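Local coordinates for protein succinylglutamate desuccinylase (Chromobacterium violaceum, PDB 1YW4) that probably hydrolyses N-succinylglutamate to succinate and glutamate, using one zinc ion per subunit, in the last step of arginine breakdown by the succinyltransferase pathway, at residues L8-S13 / A19-P24; A28-A33 / N40-G45; S155-F160 / E305-F310; P256-K261 / E280-L285. All coordinates share one frame; numbering follows the deposited sequence.

Contact 1: residues L8-S13 / A19-P24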
# COMPACT_ATOMS: atom_id res chain seq x y z
N LEU A 8 25.26 -24.23 -24.27
CA LEU A 8 26.06 -23.22 -23.59
C LEU A 8 27.50 -23.20 -24.09
O LEU A 8 28.03 -22.14 -24.44
CB LEU A 8 26.02 -23.46 -22.07
CG LEU A 8 26.85 -22.56 -21.13
CD1 LEU A 8 28.22 -23.15 -20.97
CD2 LEU A 8 26.92 -21.11 -21.65
N GLN A 9 28.13 -24.37 -24.14
CA GLN A 9 29.52 -24.46 -24.59
C GLN A 9 29.67 -24.04 -26.05
O GLN A 9 30.68 -23.44 -26.44
CB GLN A 9 30.05 -25.88 -24.41
CG GLN A 9 31.55 -25.93 -24.31
CD GLN A 9 32.06 -25.02 -23.20
OE1 GLN A 9 31.71 -25.19 -22.03
NE2 GLN A 9 32.88 -24.05 -23.57
N HIS A 10 28.67 -24.35 -26.86
CA HIS A 10 28.72 -23.97 -28.27
C HIS A 10 28.78 -22.45 -28.34
O HIS A 10 29.56 -21.89 -29.09
CB HIS A 10 27.48 -24.46 -29.01
CG HIS A 10 27.42 -24.03 -30.44
ND1 HIS A 10 28.18 -24.61 -31.43
CD2 HIS A 10 26.73 -23.03 -31.04
CE1 HIS A 10 27.96 -23.99 -32.58
NE2 HIS A 10 27.08 -23.03 -32.36
N ALA A 11 27.92 -21.80 -27.55
CA ALA A 11 27.83 -20.35 -27.48
C ALA A 11 29.14 -19.72 -26.99
O ALA A 11 29.58 -18.70 -27.51
CB ALA A 11 26.69 -19.94 -26.55
N LEU A 12 29.75 -20.33 -25.98
CA LEU A 12 31.00 -19.83 -25.45
C LEU A 12 32.16 -20.09 -26.40
O LEU A 12 32.99 -19.21 -26.64
CB LEU A 12 31.32 -20.46 -24.09
CG LEU A 12 30.48 -20.00 -22.90
CD1 LEU A 12 30.91 -20.78 -21.66
CD2 LEU A 12 30.67 -18.50 -22.68
N SER A 13 32.23 -21.31 -26.93
CA SER A 13 33.30 -21.69 -27.85
C SER A 13 33.06 -21.18 -29.26
O SER A 13 33.86 -21.41 -30.16
CB SER A 13 33.47 -23.21 -27.87
OG SER A 13 33.94 -23.67 -26.62
N ALA A 19 24.18 -21.19 -37.15
CA ALA A 19 23.90 -22.55 -37.60
C ALA A 19 22.55 -23.03 -37.09
O ALA A 19 21.99 -22.47 -36.15
CB ALA A 19 25.00 -23.48 -37.11
N GLU A 20 22.02 -24.07 -37.73
CA GLU A 20 20.75 -24.65 -37.31
C GLU A 20 20.98 -26.12 -37.02
O GLU A 20 21.62 -26.82 -37.81
CB GLU A 20 19.66 -24.50 -38.39
CG GLU A 20 18.36 -25.25 -38.07
CD GLU A 20 17.29 -25.13 -39.16
OE1 GLU A 20 16.61 -24.09 -39.23
OE2 GLU A 20 17.14 -26.07 -39.96
N TRP A 21 20.45 -26.59 -35.89
CA TRP A 21 20.59 -27.98 -35.49
C TRP A 21 19.24 -28.68 -35.55
O TRP A 21 18.22 -28.14 -35.13
CB TRP A 21 21.11 -28.09 -34.05
CG TRP A 21 22.43 -27.46 -33.80
CD1 TRP A 21 23.33 -27.04 -34.74
CD2 TRP A 21 23.03 -27.21 -32.53
NE1 TRP A 21 24.46 -26.54 -34.13
CE2 TRP A 21 24.30 -26.64 -32.77
CE3 TRP A 21 22.62 -27.43 -31.20
CZ2 TRP A 21 25.17 -26.28 -31.73
CZ3 TRP A 21 23.49 -27.06 -30.17
CH2 TRP A 21 24.74 -26.49 -30.45
N PRO A 22 19.21 -29.91 -36.07
CA PRO A 22 17.94 -30.63 -36.14
C PRO A 22 17.49 -31.08 -34.75
O PRO A 22 18.32 -31.47 -33.92
CB PRO A 22 18.27 -31.81 -37.06
CG PRO A 22 19.71 -32.09 -36.72
CD PRO A 22 20.31 -30.70 -36.65
N LEU A 23 16.19 -31.02 -34.50
CA LEU A 23 15.64 -31.45 -33.22
C LEU A 23 14.68 -32.61 -33.46
O LEU A 23 14.01 -32.67 -34.49
CB LEU A 23 14.87 -30.31 -32.55
CG LEU A 23 15.64 -29.41 -31.57
CD1 LEU A 23 16.94 -28.94 -32.18
CD2 LEU A 23 14.75 -28.23 -31.20
N PRO A 24 14.61 -33.55 -32.51
CA PRO A 24 13.71 -34.70 -32.67
C PRO A 24 12.28 -34.25 -32.94
O PRO A 24 11.76 -33.35 -32.27
CB PRO A 24 13.87 -35.44 -31.34
CG PRO A 24 14.26 -34.37 -30.38
CD PRO A 24 15.24 -33.55 -31.18
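A T-shaped aromatic pair, His10 on helix 7-12 and Trp21 on strand 20-23, joins the N-terminal helix to an edge strand that pairs with strand 27-33. The indole supplies the edge and the imidazole the face. Trp21 CZ2 stands over the centre of the His10 ring and comes within 3.4 Å of His10 CG, while Trp21 CH2 lies 3.6 Å from His10 CG and also touches His10 CB. The ring centroids, taken on the six-membered ring of Trp21, lie 4.8 Å apart with the planes at 74°. On the helix, His10 projects toward the strand with CG opposite the backbone N (chi1 176°), which presents the flat of its ring to the incoming indole.

The pair illustrates how an aromatic cluster is built from contacts of mixed geometry: Trp21 is also stacked on His3 and meets Phe7 and Trp31 edge-to-face, and His10 touches Trp31 with the planes at about 45°. Both residues are buried, at a distance from the annotated zinc site. Where the helix gives out, Gln9 NE2 bonds to Ser13 OG at 3.3 Å, nearly straight and lying in the amide plane of Gln9.

Contact 2: residues A28-A33 / N40-G45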
# COMPACT_ATOMS: atom_id res chain seq x y z
N ALA A 28 13.61 -27.69 -35.17
CA ALA A 28 14.96 -27.19 -35.34
C ALA A 28 15.36 -26.12 -34.33
O ALA A 28 14.51 -25.43 -33.77
CB ALA A 28 15.13 -26.65 -36.76
N ALA A 29 16.66 -26.01 -34.11
CA ALA A 29 17.19 -25.02 -33.19
C ALA A 29 18.00 -24.07 -34.07
O ALA A 29 18.94 -24.50 -34.75
CB ALA A 29 18.07 -25.68 -32.14
N ARG A 30 17.62 -22.80 -34.07
CA ARG A 30 18.30 -21.80 -34.88
C ARG A 30 19.08 -20.79 -34.05
O ARG A 30 18.52 -20.14 -33.18
CB ARG A 30 17.28 -21.03 -35.76
CG ARG A 30 16.68 -21.85 -36.88
CD ARG A 30 15.56 -21.11 -37.62
NE ARG A 30 14.70 -22.05 -38.33
CZ ARG A 30 13.40 -21.89 -38.55
NH1 ARG A 30 12.78 -20.80 -38.12
NH2 ARG A 30 12.71 -22.83 -39.20
N TRP A 31 20.38 -20.69 -34.31
CA TRP A 31 21.20 -19.72 -33.61
C TRP A 31 20.98 -18.40 -34.33
O TRP A 31 21.36 -18.25 -35.50
CB TRP A 31 22.67 -20.13 -33.65
CG TRP A 31 22.91 -21.31 -32.78
CD1 TRP A 31 22.82 -22.63 -33.14
CD2 TRP A 31 23.14 -21.30 -31.37
NE1 TRP A 31 22.98 -23.44 -32.04
CE2 TRP A 31 23.19 -22.64 -30.94
CE3 TRP A 31 23.32 -20.28 -30.42
CZ2 TRP A 31 23.40 -23.00 -29.60
CZ3 TRP A 31 23.54 -20.63 -29.09
CH2 TRP A 31 23.57 -21.98 -28.70
N LEU A 32 20.36 -17.46 -33.63
CA LEU A 32 20.04 -16.15 -34.20
C LEU A 32 21.16 -15.14 -34.01
O LEU A 32 21.23 -14.16 -34.73
CB LEU A 32 18.76 -15.62 -33.54
CG LEU A 32 17.50 -16.50 -33.60
CD1 LEU A 32 16.36 -15.80 -32.88
CD2 LEU A 32 17.12 -16.79 -35.05
N ALA A 33 22.02 -15.40 -33.03
CA ALA A 33 23.16 -14.53 -32.73
C ALA A 33 23.98 -15.29 -31.70
O ALA A 33 23.59 -16.38 -31.29
CB ALA A 33 22.67 -13.21 -32.13
N ASN A 40 11.81 -24.56 -32.07
CA ASN A 40 10.38 -24.69 -32.39
C ASN A 40 9.74 -23.33 -32.66
O ASN A 40 8.55 -23.11 -32.40
CB ASN A 40 9.65 -25.37 -31.22
CG ASN A 40 8.29 -25.93 -31.62
OD1 ASN A 40 7.38 -26.01 -30.79
ND2 ASN A 40 8.15 -26.31 -32.88
N GLY A 41 10.53 -22.41 -33.20
CA GLY A 41 10.03 -21.08 -33.51
C GLY A 41 8.87 -21.05 -34.49
O GLY A 41 8.01 -20.17 -34.42
N ASP A 42 8.85 -22.00 -35.43
CA ASP A 42 7.78 -22.05 -36.42
C ASP A 42 6.45 -22.57 -35.89
O ASP A 42 5.48 -22.67 -36.65
CB ASP A 42 8.22 -22.89 -37.62
CG ASP A 42 9.41 -22.32 -38.34
OD1 ASP A 42 9.65 -21.10 -38.20
OD2 ASP A 42 10.12 -23.07 -39.04
N ALA A 43 6.40 -22.91 -34.60
CA ALA A 43 5.17 -23.42 -33.99
C ALA A 43 4.12 -22.33 -33.83
O ALA A 43 4.05 -21.66 -32.80
CB ALA A 43 5.48 -24.03 -32.63
N ARG A 44 3.31 -22.16 -34.86
CA ARG A 44 2.25 -21.15 -34.85
C ARG A 44 1.19 -21.46 -33.81
O ARG A 44 0.85 -22.62 -33.57
CB ARG A 44 1.60 -21.05 -36.23
CG ARG A 44 2.42 -20.29 -37.25
CD ARG A 44 1.75 -20.35 -38.61
NE ARG A 44 2.33 -19.41 -39.57
CZ ARG A 44 2.22 -18.08 -39.47
NH1 ARG A 44 1.56 -17.54 -38.46
NH2 ARG A 44 2.76 -17.31 -40.40
N GLY A 45 0.66 -20.41 -33.18
CA GLY A 45 -0.37 -20.60 -32.18
C GLY A 45 0.10 -21.13 -30.84
O GLY A 45 -0.69 -21.23 -29.90
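This is a two-pronged salt bridge at the protein surface, between Arg30 on strand 27-33 and Asp42 in the turn that follows strand 36-39. The guanidinium meets the carboxylate end-on, each terminal nitrogen taking a different oxygen. Arg30 NH2 gives the shorter bond, 2.6 Å to Asp42 OD2, and Arg30 NH1 the longer one, 3.1 Å to Asp42 OD1. Both oxygens are approached on their syn sides, yet the two groups are not coplanar: their planes stand 48° apart, and each N-H arrives at least 30° out of the carboxylate plane. Reach comes from an extended chain between CG and NE of Arg30, after a first torsion of -70° that places CG beside the backbone N; the two side chains cross at about a right angle.

How Asp42 is presented follows from its backbone. Residues Asn40 to Ala43 form a type I beta turn, closed by the bond from Ala43 N to Asn40 O at 3.1 Å, and Ala43 is in turn the centre of an inverse gamma turn. A weak bond from Asn40 N to Ala28 O, 3.3 Å long, ties the start of this turn back to the strand.

Arg30 has a second anionic partner, for its NE makes a salt bridge to Glu20. Strand 27-33 runs between strands 20-23 and 36-39, with helix 7-12 packed against it through Ala29 and Trp31, while Arg83 grips Gly41 O from strand 83-88.

Contact 3: residues S155-F160 / E305-F310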
# COMPACT_ATOMS: atom_id res chain seq x y z
N SER A 155 18.84 -13.86 1.31
CA SER A 155 17.56 -13.22 1.50
C SER A 155 16.62 -13.99 2.43
O SER A 155 16.69 -15.21 2.52
CB SER A 155 16.89 -13.04 0.14
OG SER A 155 15.54 -12.65 0.27
N VAL A 156 15.75 -13.27 3.14
CA VAL A 156 14.79 -13.91 4.03
C VAL A 156 13.89 -14.80 3.19
O VAL A 156 13.44 -15.86 3.64
CB VAL A 156 13.91 -12.88 4.76
CG1 VAL A 156 12.76 -13.59 5.48
CG2 VAL A 156 14.75 -12.10 5.76
N PHE A 157 13.63 -14.36 1.96
CA PHE A 157 12.81 -15.12 1.03
C PHE A 157 13.77 -15.68 -0.01
O PHE A 157 14.02 -15.05 -1.04
CB PHE A 157 11.76 -14.22 0.37
CG PHE A 157 10.79 -13.61 1.34
CD1 PHE A 157 9.86 -14.40 2.01
CD2 PHE A 157 10.81 -12.25 1.61
CE1 PHE A 157 8.97 -13.85 2.92
CE2 PHE A 157 9.92 -11.68 2.52
CZ PHE A 157 9.00 -12.48 3.18
N GLU A 158 14.33 -16.85 0.30
CA GLU A 158 15.28 -17.56 -0.56
C GLU A 158 15.09 -17.25 -2.04
O GLU A 158 15.95 -16.66 -2.68
CB GLU A 158 15.14 -19.07 -0.33
CG GLU A 158 16.38 -19.75 0.22
CD GLU A 158 17.43 -20.01 -0.85
OE1 GLU A 158 17.13 -20.78 -1.79
OE2 GLU A 158 18.54 -19.45 -0.74
N LYS A 159 13.94 -17.66 -2.57
CA LYS A 159 13.64 -17.44 -3.97
C LYS A 159 12.53 -16.41 -4.10
O LYS A 159 11.47 -16.56 -3.49
CB LYS A 159 13.24 -18.77 -4.60
CG LYS A 159 14.34 -19.82 -4.50
CD LYS A 159 13.84 -21.20 -4.86
CE LYS A 159 12.78 -21.68 -3.88
NZ LYS A 159 12.20 -22.99 -4.27
N PHE A 160 12.77 -15.36 -4.87
CA PHE A 160 11.74 -14.34 -5.06
C PHE A 160 11.75 -13.77 -6.47
O PHE A 160 12.70 -13.95 -7.23
CB PHE A 160 11.87 -13.24 -3.99
CG PHE A 160 13.09 -12.36 -4.13
CD1 PHE A 160 13.04 -11.20 -4.90
CD2 PHE A 160 14.29 -12.69 -3.50
CE1 PHE A 160 14.16 -10.38 -5.03
CE2 PHE A 160 15.42 -11.89 -3.63
CZ PHE A 160 15.35 -10.73 -4.39
N GLU A 305 6.59 -3.38 9.72
CA GLU A 305 6.17 -4.00 8.47
C GLU A 305 7.20 -3.82 7.35
O GLU A 305 7.24 -4.60 6.40
CB GLU A 305 4.83 -3.42 8.01
CG GLU A 305 3.62 -3.90 8.81
CD GLU A 305 3.28 -5.35 8.53
OE1 GLU A 305 4.12 -6.23 8.81
OE2 GLU A 305 2.17 -5.60 8.00
N GLU A 306 8.04 -2.80 7.48
CA GLU A 306 9.04 -2.53 6.46
C GLU A 306 10.21 -3.52 6.49
O GLU A 306 10.48 -4.16 7.50
CB GLU A 306 9.57 -1.10 6.60
CG GLU A 306 8.69 -0.17 7.42
CD GLU A 306 9.09 -0.16 8.89
OE1 GLU A 306 8.76 -1.13 9.62
OE2 GLU A 306 9.75 0.82 9.30
N ARG A 307 10.89 -3.64 5.35
CA ARG A 307 12.04 -4.54 5.23
C ARG A 307 13.08 -3.84 4.36
O ARG A 307 12.74 -3.00 3.52
CB ARG A 307 11.62 -5.86 4.57
CG ARG A 307 10.54 -6.63 5.32
CD ARG A 307 10.02 -7.79 4.48
NE ARG A 307 9.05 -8.62 5.20
CZ ARG A 307 9.38 -9.62 6.02
NH1 ARG A 307 10.65 -9.93 6.22
NH2 ARG A 307 8.42 -10.30 6.64
N ILE A 308 14.34 -4.17 4.57
CA ILE A 308 15.42 -3.57 3.81
C ILE A 308 15.67 -4.44 2.57
O ILE A 308 15.56 -5.67 2.63
CB ILE A 308 16.71 -3.47 4.68
CG1 ILE A 308 17.76 -2.57 4.01
CG2 ILE A 308 17.28 -4.86 4.90
CD1 ILE A 308 17.27 -1.16 3.73
N LEU A 309 15.98 -3.81 1.45
CA LEU A 309 16.23 -4.56 0.23
C LEU A 309 17.40 -3.94 -0.53
O LEU A 309 17.49 -2.73 -0.66
CB LEU A 309 14.97 -4.56 -0.64
CG LEU A 309 15.02 -5.38 -1.93
CD1 LEU A 309 15.33 -6.84 -1.61
CD2 LEU A 309 13.68 -5.28 -2.65
N PHE A 310 18.29 -4.80 -1.01
CA PHE A 310 19.47 -4.38 -1.77
C PHE A 310 20.31 -3.29 -1.09
O PHE A 310 20.65 -2.28 -1.70
CB PHE A 310 19.03 -3.89 -3.16
CG PHE A 310 18.26 -4.92 -3.93
CD1 PHE A 310 17.20 -4.54 -4.74
CD2 PHE A 310 18.60 -6.26 -3.85
CE1 PHE A 310 16.47 -5.49 -5.45
CE2 PHE A 310 17.88 -7.22 -4.55
CZ PHE A 310 16.81 -6.84 -5.35
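Phe157 sets the far rim of its ring over one face of the Arg307 guanidinium, bringing the catalytic domain against the barrel-sandwich hybrid domain of the AspA/AstE family. Phe157 CZ lies above the centre of the guanidinium, 4.0 Å from Arg307 CZ, and Phe157 CE2 is 4.1 Å from the same carbon. Ring and guanidinium are inclined by 61°, so the two flat groups do not lie parallel. The side chains cross at about a right angle. Arg307 leaves strand 307-309 in an extended chain and turns its guanidinium only at the end (chi4 -85°), presenting a face to the ring. Its principal polar partner is elsewhere: NH1 donates to the backbone O of Phe282, a bond that probably helps to hold the group in this orientation. Val156 adds a looser touch, with its CG1 at 4.3 Å from Arg307 NH1.

The second part of the interface is apolar. Phe160 and Phe310 approach through their CZ atoms, which are 4.3 Å apart, with Phe310 CZ at the edge of the Phe160 ring and near its plane. This pair lies closer to the active site: the Phe160 side chain is about 4 Å from that of Glu214, the predicted active-site residue, and the Phe310 side chain about 8 Å from the bound zinc ion, nearest atoms in each case. The loop carrying Phe157 is shaped locally by an ST turn, in which Ser155 OG accepts from Phe157 N at 3.1 Å.

Contact 4: residues P256-K261 / E280-L285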
# COMPACT_ATOMS: atom_id res chain seq x y z
N PRO A 256 3.58 -13.31 -0.11
CA PRO A 256 3.67 -11.89 0.26
C PRO A 256 4.21 -11.01 -0.88
O PRO A 256 5.18 -11.37 -1.55
CB PRO A 256 4.57 -11.91 1.49
CG PRO A 256 5.42 -13.13 1.30
CD PRO A 256 4.46 -14.14 0.73
N LEU A 257 3.58 -9.86 -1.08
CA LEU A 257 3.99 -8.92 -2.11
C LEU A 257 4.53 -7.67 -1.44
O LEU A 257 4.11 -7.31 -0.34
CB LEU A 257 2.80 -8.55 -3.00
CG LEU A 257 1.98 -9.70 -3.60
CD1 LEU A 257 0.76 -9.10 -4.30
CD2 LEU A 257 2.80 -10.51 -4.60
N PHE A 258 5.46 -6.99 -2.11
CA PHE A 258 6.05 -5.77 -1.58
C PHE A 258 6.27 -4.72 -2.66
O PHE A 258 6.30 -5.02 -3.85
CB PHE A 258 7.40 -6.08 -0.91
CG PHE A 258 7.31 -7.09 0.21
CD1 PHE A 258 7.36 -8.46 -0.05
CD2 PHE A 258 7.19 -6.67 1.53
CE1 PHE A 258 7.27 -9.40 0.99
CE2 PHE A 258 7.10 -7.60 2.58
CZ PHE A 258 7.14 -8.96 2.31
N ARG A 259 6.43 -3.47 -2.23
CA ARG A 259 6.70 -2.38 -3.14
C ARG A 259 7.65 -1.44 -2.40
O ARG A 259 7.70 -1.44 -1.16
CB ARG A 259 5.41 -1.64 -3.52
CG ARG A 259 4.79 -0.86 -2.37
CD ARG A 259 3.51 -0.17 -2.79
NE ARG A 259 3.01 0.71 -1.74
CZ ARG A 259 1.82 1.30 -1.76
NH1 ARG A 259 1.00 1.11 -2.79
NH2 ARG A 259 1.45 2.09 -0.76
N ALA A 260 8.40 -0.66 -3.15
CA ALA A 260 9.33 0.28 -2.55
C ALA A 260 8.53 1.34 -1.80
O ALA A 260 7.50 1.80 -2.28
CB ALA A 260 10.19 0.93 -3.62
N LYS A 261 9.00 1.72 -0.62
CA LYS A 261 8.34 2.74 0.17
C LYS A 261 9.13 4.04 -0.03
O LYS A 261 8.55 5.08 -0.31
CB LYS A 261 8.32 2.35 1.65
CG LYS A 261 7.59 3.33 2.56
CD LYS A 261 7.60 2.85 4.00
CE LYS A 261 6.98 3.88 4.94
NZ LYS A 261 7.04 3.45 6.38
N GLU A 280 20.70 -9.86 5.18
CA GLU A 280 19.94 -10.47 4.09
C GLU A 280 18.86 -9.55 3.53
O GLU A 280 18.35 -8.67 4.23
CB GLU A 280 19.27 -11.77 4.57
CG GLU A 280 20.24 -12.92 4.82
CD GLU A 280 19.55 -14.18 5.29
OE1 GLU A 280 20.24 -15.22 5.41
OE2 GLU A 280 18.33 -14.15 5.54
N ASN A 281 18.52 -9.75 2.26
CA ASN A 281 17.48 -8.94 1.64
C ASN A 281 16.14 -9.30 2.28
O ASN A 281 15.93 -10.44 2.69
CB ASN A 281 17.39 -9.21 0.13
CG ASN A 281 18.51 -8.56 -0.65
OD1 ASN A 281 18.76 -7.35 -0.52
ND2 ASN A 281 19.19 -9.35 -1.48
N PHE A 282 15.26 -8.31 2.33
CA PHE A 282 13.92 -8.44 2.91
C PHE A 282 13.95 -8.60 4.42
O PHE A 282 12.99 -9.08 5.02
CB PHE A 282 13.18 -9.62 2.26
CG PHE A 282 12.83 -9.39 0.82
CD1 PHE A 282 11.86 -8.45 0.46
CD2 PHE A 282 13.46 -10.11 -0.19
CE1 PHE A 282 11.54 -8.23 -0.88
CE2 PHE A 282 13.14 -9.90 -1.53
CZ PHE A 282 12.18 -8.96 -1.88
N THR A 283 15.06 -8.20 5.03
CA THR A 283 15.17 -8.28 6.49
C THR A 283 14.15 -7.31 7.09
O THR A 283 14.14 -6.13 6.74
CB THR A 283 16.57 -7.89 6.98
OG1 THR A 283 17.51 -8.90 6.60
CG2 THR A 283 16.58 -7.75 8.50
N LEU A 284 13.31 -7.82 7.98
CA LEU A 284 12.27 -7.02 8.64
C LEU A 284 12.85 -5.96 9.58
O LEU A 284 13.74 -6.24 10.38
CB LEU A 284 11.35 -7.94 9.45
CG LEU A 284 10.13 -7.31 10.14
CD1 LEU A 284 8.99 -7.17 9.13
CD2 LEU A 284 9.67 -8.19 11.32
N LEU A 285 12.34 -4.73 9.46
CA LEU A 285 12.79 -3.62 10.30
C LEU A 285 11.76 -3.36 11.40
O LEU A 285 10.67 -2.86 11.13
CB LEU A 285 12.99 -2.36 9.45
CG LEU A 285 14.18 -2.26 8.49
CD1 LEU A 285 15.02 -3.54 8.48
CD2 LEU A 285 13.65 -1.96 7.10
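The backbones stay well apart, Phe258 CA lying 9.4 Å from Phe282 CA, as strand 257-265 faces a type II beta turn running from Glu280 to Thr283. Both belong to the barrel-sandwich hybrid domain, and two phenylalanine rings bridge the gap. Phe258 CD1 and Phe282 CE1 approach to 4.3 Å. The centroids are 5.7 Å apart and the rings meet obliquely, their planes inclined by 45°. Both side chains leave the backbone toward the other segment, and in both the first torsion sets CG beside the backbone N.

Phe282 occupies the third position of the turn with a positive phi of 70°, and with Thr283 it faces Ile308 in a G1 beta bulge. From there its ring also meets Phe157 and Phe160 edge-to-face, so one buried aromatic residue joins the hybrid domain to the catalytic domain. Phe258 also packs against Arg307, and its backbone pairs with Val188 and Leu190. The same strand reaches the dimer interface through Arg259, whose NE forms a salt bridge with Glu326 of its own chain and whose NH2 does so with Glu326 of the second subunit.

The backbone bond across the turn, Thr283 N to Glu280 O, is weak at 3.4 Å. A side-chain bond to the same oxygen accompanies it: Thr283 OG1 donates to Glu280 O at a short 2.5 Å, from a position tilted off the carbonyl plane.

Overall arrangement
The four contacts fall into two pairs on opposite sides of the chain's centre. Contacts 1 and 2 follow each other near the N-terminus, centres about 13 Å apart, and are joined through the neighbouring strands 20-23 and 27-33, where Trp21 N probably bonds to Ala29 O. Contacts 3 and 4 nearly coincide, with centres about 5 Å apart. Contact 4 is nested within the long loop that contact 3 closes, and the adjoining strands 283-284 and 307-309 link them. Between the pairs the centres lie about 37 to 40 Å apart. The first pair lies away from the annotated sites; contact 3 spans the catalytic and hybrid domains near the active site, and contact 4 lies within the hybrid domain.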